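PDB 3LPE: transcription elongation factor Spt5 from Methanocaldococcus jannaschii, which stimulates transcription elongation as a heterodimer with Spt4, its NusG N-terminal (NGN) domain mediating the interaction with RNA polymerase. Local coordinates for residues S42-E47 / Y52-A57; D62-I67 / R74-G79. All blocks are in the same frame, centred on the assembly; numbering follows the deposited sequence.

Interaction 1. Residues S42-E47 / Y52-A57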
loop_
_atom_site.group_PDB
_atom_site.type_symbol
_atom_site.label_atom_id
_atom_site.label_comp_id
_atom_site.label_asym_id
_atom_site.label_seq_id
_atom_site.Cartn_x
_atom_site.Cartn_y
_atom_site.Cartn_z
ATOM N N SER A 42 3.734 -5.446 -0.797
ATOM C CA SER A 42 3.018 -4.191 -0.967
ATOM C C SER A 42 1.894 -4.102 0.052
ATOM O O SER A 42 1.507 -5.103 0.626
ATOM C CB SER A 42 2.476 -4.012 -2.393
ATOM O OG SER A 42 1.349 -4.841 -2.614
ATOM N N ILE A 43 1.425 -2.879 0.278
ATOM C CA ILE A 43 0.391 -2.593 1.262
ATOM C C ILE A 43 -0.527 -1.581 0.610
ATOM O O ILE A 43 -0.072 -0.599 0.038
ATOM C CB ILE A 43 0.985 -2.000 2.548
ATOM C CG1 ILE A 43 2.004 -2.960 3.163
ATOM C CG2 ILE A 43 -0.104 -1.770 3.607
ATOM C CD1 ILE A 43 2.979 -2.247 4.069
ATOM N N LEU A 44 -1.828 -1.842 0.641
ATOM C CA LEU A 44 -2.747 -0.982 -0.097
ATOM C C LEU A 44 -3.873 -0.496 0.821
ATOM O O LEU A 44 -4.559 -1.312 1.460
ATOM C CB LEU A 44 -3.325 -1.756 -1.299
ATOM C CG LEU A 44 -4.539 -1.156 -1.991
ATOM C CD1 LEU A 44 -4.102 -0.060 -2.898
ATOM C CD2 LEU A 44 -5.295 -2.214 -2.759
ATOM N N ALA A 45 -4.039 0.820 0.894
ATOM C CA ALA A 45 -5.098 1.425 1.686
ATOM C C ALA A 45 -5.961 2.258 0.767
ATOM O O ALA A 45 -5.560 3.341 0.359
ATOM C CB ALA A 45 -4.523 2.281 2.821
ATOM N N SER A 46 -7.134 1.732 0.427
ATOM C CA SER A 46 -8.070 2.395 -0.479
ATOM C C SER A 46 -9.147 3.144 0.292
ATOM O O SER A 46 -9.685 2.615 1.272
ATOM C CB SER A 46 -8.747 1.348 -1.364
ATOM O OG SER A 46 -9.877 1.895 -2.021
ATOM N N GLU A 47 -9.473 4.352 -0.163
ATOM C CA GLU A 47 -10.509 5.161 0.464
ATOM C C GLU A 47 -11.856 4.473 0.347
ATOM O O GLU A 47 -12.768 4.753 1.111
ATOM C CB GLU A 47 -10.585 6.551 -0.175
ATOM C CG GLU A 47 -9.450 7.466 0.224
ATOM C CD GLU A 47 -9.354 7.644 1.725
ATOM O OE1 GLU A 47 -8.222 7.660 2.258
ATOM O OE2 GLU A 47 -10.413 7.761 2.375
ATOM N N TYR A 52 -9.906 -1.346 6.622
ATOM C CA TYR A 52 -9.063 -2.458 6.169
ATOM C C TYR A 52 -7.846 -1.991 5.391
ATOM O O TYR A 52 -7.887 -0.996 4.693
ATOM C CB TYR A 52 -9.855 -3.413 5.274
ATOM C CG TYR A 52 -10.985 -4.047 6.018
ATOM C CD1 TYR A 52 -12.218 -3.417 6.101
ATOM C CD2 TYR A 52 -10.804 -5.244 6.690
ATOM C CE1 TYR A 52 -13.261 -3.974 6.816
ATOM C CE2 TYR A 52 -11.846 -5.807 7.420
ATOM C CZ TYR A 52 -13.062 -5.166 7.470
ATOM O OH TYR A 52 -14.087 -5.719 8.186
ATOM N N VAL A 53 -6.773 -2.740 5.532
ATOM C CA VAL A 53 -5.567 -2.519 4.740
ATOM C C VAL A 53 -5.260 -3.862 4.083
ATOM O O VAL A 53 -5.397 -4.923 4.715
ATOM C CB VAL A 53 -4.395 -2.044 5.633
ATOM C CG1 VAL A 53 -3.109 -1.970 4.848
ATOM C CG2 VAL A 53 -4.716 -0.666 6.217
ATOM N N LEU A 54 -4.881 -3.830 2.810
ATOM C CA LEU A 54 -4.586 -5.062 2.078
ATOM C C LEU A 54 -3.086 -5.272 2.065
ATOM O O LEU A 54 -2.363 -4.344 1.744
ATOM C CB LEU A 54 -5.081 -4.920 0.644
ATOM C CG LEU A 54 -6.602 -4.733 0.523
ATOM C CD1 LEU A 54 -7.035 -4.614 -0.927
ATOM C CD2 LEU A 54 -7.348 -5.868 1.197
ATOM N N VAL A 55 -2.629 -6.486 2.383
ATOM C CA VAL A 55 -1.198 -6.760 2.522
ATOM C C VAL A 55 -0.845 -7.915 1.607
ATOM O O VAL A 55 -1.366 -9.000 1.752
ATOM C CB VAL A 55 -0.809 -7.123 3.982
ATOM C CG1 VAL A 55 0.690 -7.470 4.112
ATOM C CG2 VAL A 55 -1.183 -5.971 4.952
ATOM N N GLU A 56 0.023 -7.646 0.641
ATOM C CA GLU A 56 0.545 -8.679 -0.257
ATOM C C GLU A 56 1.832 -9.265 0.356
ATOM O O GLU A 56 2.810 -8.544 0.626
ATOM C CB GLU A 56 0.814 -8.059 -1.630
ATOM C CG GLU A 56 1.198 -9.051 -2.732
ATOM C CD GLU A 56 1.549 -8.359 -4.032
ATOM O OE1 GLU A 56 1.510 -9.020 -5.084
ATOM O OE2 GLU A 56 1.849 -7.154 -4.010
ATOM N N ALA A 57 1.816 -10.565 0.605
ATOM C CA ALA A 57 2.916 -11.231 1.295
ATOM C C ALA A 57 3.098 -12.667 0.808
ATOM O O ALA A 57 2.210 -13.237 0.172
ATOM C CB ALA A 57 2.680 -11.216 2.802
HETATM O O HOH W 1 -7.327 -1.090 1.285
#

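Interaction 2. Residues D62-I67 / R74-G79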
loop_
_atom_site.group_PDB
_atom_site.type_symbol
_atom_site.label_atom_id
_atom_site.label_comp_id
_atom_site.label_asym_id
_atom_site.label_seq_id
_atom_site.Cartn_x
_atom_site.Cartn_y
_atom_site.Cartn_z
ATOM N N ASP A 62 3.846 -14.231 7.487
ATOM C CA ASP A 62 4.457 -12.915 7.328
ATOM C C ASP A 62 3.523 -11.818 7.832
ATOM O O ASP A 62 3.955 -10.879 8.501
ATOM C CB ASP A 62 4.828 -12.668 5.867
ATOM C CG ASP A 62 5.999 -13.521 5.419
ATOM O OD1 ASP A 62 7.146 -13.206 5.796
ATOM O OD2 ASP A 62 5.776 -14.515 4.707
ATOM N N VAL A 63 2.244 -11.944 7.503
ATOM C CA VAL A 63 1.256 -10.954 7.904
ATOM C C VAL A 63 1.002 -11.022 9.416
ATOM O O VAL A 63 0.824 -10.003 10.064
ATOM C CB VAL A 63 -0.068 -11.111 7.116
ATOM C CG1 VAL A 63 -1.032 -9.973 7.450
ATOM C CG2 VAL A 63 0.222 -11.107 5.620
ATOM N N GLU A 64 1.009 -12.226 9.970
ATOM C CA GLU A 64 0.848 -12.393 11.404
ATOM C C GLU A 64 1.978 -11.706 12.149
ATOM O O GLU A 64 1.740 -11.021 13.150
ATOM C CB GLU A 64 0.800 -13.882 11.779
ATOM C CG GLU A 64 -0.380 -14.645 11.200
ATOM C CD GLU A 64 -1.669 -14.426 11.982
ATOM O OE1 GLU A 64 -1.694 -13.523 12.847
ATOM O OE2 GLU A 64 -2.657 -15.158 11.734
ATOM N N GLU A 65 3.210 -11.896 11.668
ATOM C CA GLU A 65 4.359 -11.268 12.304
ATOM C C GLU A 65 4.322 -9.756 12.096
ATOM O O GLU A 65 4.694 -8.979 12.980
ATOM C CB GLU A 65 5.672 -11.843 11.765
ATOM C CG GLU A 65 6.908 -11.374 12.537
ATOM C CD GLU A 65 6.910 -11.834 13.990
ATOM O OE1 GLU A 65 6.139 -12.749 14.331
ATOM O OE2 GLU A 65 7.686 -11.285 14.795
ATOM N N LEU A 66 3.858 -9.348 10.925
ATOM C CA LEU A 66 3.767 -7.930 10.591
ATOM C C LEU A 66 2.872 -7.194 11.606
ATOM O O LEU A 66 3.218 -6.116 12.091
ATOM C CB LEU A 66 3.203 -7.771 9.166
ATOM C CG LEU A 66 3.000 -6.335 8.682
ATOM C CD1 LEU A 66 4.379 -5.667 8.485
ATOM C CD2 LEU A 66 2.186 -6.303 7.403
ATOM N N ILE A 67 1.729 -7.783 11.947
ATOM C CA ILE A 67 0.751 -7.050 12.753
ATOM C C ILE A 67 0.906 -7.372 14.236
ATOM O O ILE A 67 0.204 -6.827 15.073
ATOM C CB ILE A 67 -0.723 -7.340 12.322
ATOM C CG1 ILE A 67 -1.103 -8.804 12.562
ATOM C CG2 ILE A 67 -0.978 -6.934 10.885
ATOM C CD1 ILE A 67 -2.633 -9.080 12.443
ATOM N N ARG A 74 -7.152 -5.093 14.418
ATOM C CA ARG A 74 -8.061 -6.092 15.039
ATOM C C ARG A 74 -7.741 -7.522 14.655
ATOM O O ARG A 74 -8.006 -8.454 15.422
ATOM C CB ARG A 74 -9.505 -5.797 14.654
ATOM C CG ARG A 74 -10.540 -6.683 15.377
ATOM C CD ARG A 74 -10.381 -6.558 16.903
ATOM N NE ARG A 74 -11.263 -7.468 17.652
ATOM C CZ ARG A 74 -10.984 -8.751 17.898
ATOM N NH1 ARG A 74 -9.853 -9.299 17.452
ATOM N NH2 ARG A 74 -11.841 -9.493 18.584
ATOM N N GLY A 75 -7.184 -7.721 13.459
ATOM C CA GLY A 75 -6.791 -9.054 13.059
ATOM C C GLY A 75 -6.798 -9.212 11.536
ATOM O O GLY A 75 -6.888 -8.230 10.805
ATOM N N ILE A 76 -6.730 -10.456 11.073
ATOM C CA ILE A 76 -6.692 -10.757 9.640
ATOM C C ILE A 76 -7.993 -11.426 9.194
ATOM O O ILE A 76 -8.504 -12.331 9.852
ATOM C CB ILE A 76 -5.483 -11.655 9.321
ATOM C CG1 ILE A 76 -4.207 -11.027 9.895
ATOM C CG2 ILE A 76 -5.340 -11.887 7.790
ATOM C CD1 ILE A 76 -2.955 -11.912 9.775
ATOM N N VAL A 77 -8.566 -10.922 8.109
ATOM C CA VAL A 77 -9.736 -11.534 7.491
ATOM C C VAL A 77 -9.352 -12.908 6.966
ATOM O O VAL A 77 -8.282 -13.060 6.375
ATOM C CB VAL A 77 -10.259 -10.638 6.350
ATOM C CG1 VAL A 77 -11.360 -11.326 5.542
ATOM C CG2 VAL A 77 -10.760 -9.340 6.933
ATOM N N PRO A 78 -10.210 -13.924 7.190
ATOM C CA PRO A 78 -9.893 -15.286 6.753
ATOM C C PRO A 78 -9.863 -15.390 5.227
ATOM O O PRO A 78 -10.694 -14.782 4.548
ATOM C CB PRO A 78 -11.049 -16.120 7.304
ATOM C CG PRO A 78 -11.685 -15.278 8.352
ATOM C CD PRO A 78 -11.479 -13.863 7.941
ATOM N N GLY A 79 -8.889 -16.126 4.710
ATOM C CA GLY A 79 -8.793 -16.412 3.287
ATOM C C GLY A 79 -8.038 -15.341 2.534
ATOM O O GLY A 79 -8.006 -14.201 2.960
#

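Interaction 1. Residues S42-E47 / Y52-A57
Leu44 and Leu54 lie side by side and point the same way from the sheet, methyl CD2 of Leu44 pressed against CD1 of Leu54 at 3.5 Å, tighter than usual. They face each other in a hydrogen-bonded pair of the antiparallel hairpin formed by strands 40-45 and 52-57: Leu44 N gives to Leu54 O at 2.8 Å, and Leu54 N returns an almost straight bond to Leu44 O (178° at the hydrogen). Both leucines reach Ile86 of the C-terminal helix 83-90. On the other face Ile43 carries CG2 anti to its backbone N, which sends this methyl obliquely across to CG1 of Val53, 3.3 Å away; Ile43 and Val55 also pack on Met29 of helix 22-35. Farther along the leucine face, Ser42 OG donates to Glu56 OE2 at 2.7 Å, meeting the carboxylate on its anti side and 19° out of its plane. Glu56 stretches out to get there, CG anti to the backbone N (chi1 -173°) and the chain extended beyond, while its backbone N bonds Ser42 O at 2.9 Å. The same carboxylate takes hydrogen bonds from Ser39 OG and Glu40 N of the neighbouring RNA polymerase subunit E'' chain. Beyond the last pair of the ladder, a water accepts from Ser46 N at 3.0 Å and lies close to Leu44 O. Residues 42-45 also pair with a strand of the neighbouring chain, extending the sheet across the interface. The buried Glu56 carboxylate, gripped from both subunits, is probably stabilised as an anion and ties this hairpin to the heterodimer interface.

Interaction 2. Residues D62-I67 / R74-G79
Helix 60-67 and strand 73-76 run nearly antiparallel, their short axes 164° apart in direction and 9.4 Å apart at closest approach, so side chains bridge the gap. Ile76 does most of the bridging: its CG1 lies anti to the carbonyl carbon (chi1 -52°) and the chain extends to CD1, pushing that methyl between residues of successive helix turns. Val63 meets it obliquely, CG1 to Ile76 CD1 at 3.6 Å. Ile67, one turn later, brings its own CD1 to within 3.6 Å of Ile76 CG1, and the same methyl comes 4.2 Å from Gly75 CA. At the outer edge Glu64 bends at chi2 (-80°) and lays its carboxylate end by the isoleucine, with CD 3.6 Å from Ile76 CD1; this is plain van der Waals contact, and the charged group sits at the exposed margin. Phe13 of the neighbouring strand 12-17 touches both Val63 and Ile76, while Val15 touches Val63 and Ile67, so the cluster continues inward over the sheet. A helix packed by its apolar side on an antiparallel sheet of strand order 2-3-1-4 belongs to the ferredoxin-like alpha-beta plait of the NGN domain, here at the sheet's edge strand.

How the interactions relate
Both interactions belong to one NGN domain and share its sheet, their centres about 12 Å apart. Interaction 1 is buried, near the middle of the chain, and joins two neighbouring strands through backbone bonds, apolar pairs on both faces and a polar link at the subunit interface. Interaction 2 lies nearer the surface, where a helix meets the edge strand at the far side of the sheet by van der Waals packing, mostly of aliphatic side chains, with one carboxylate at its margin, touched by no other subunit. Strand 52-57 leads directly into helix 60-67, and the two contacts meet there: Val55 CG1 packs on Leu66 CD2 at 3.8 Å, and Ala57 CB on Val63 CG2 at 3.7 Å.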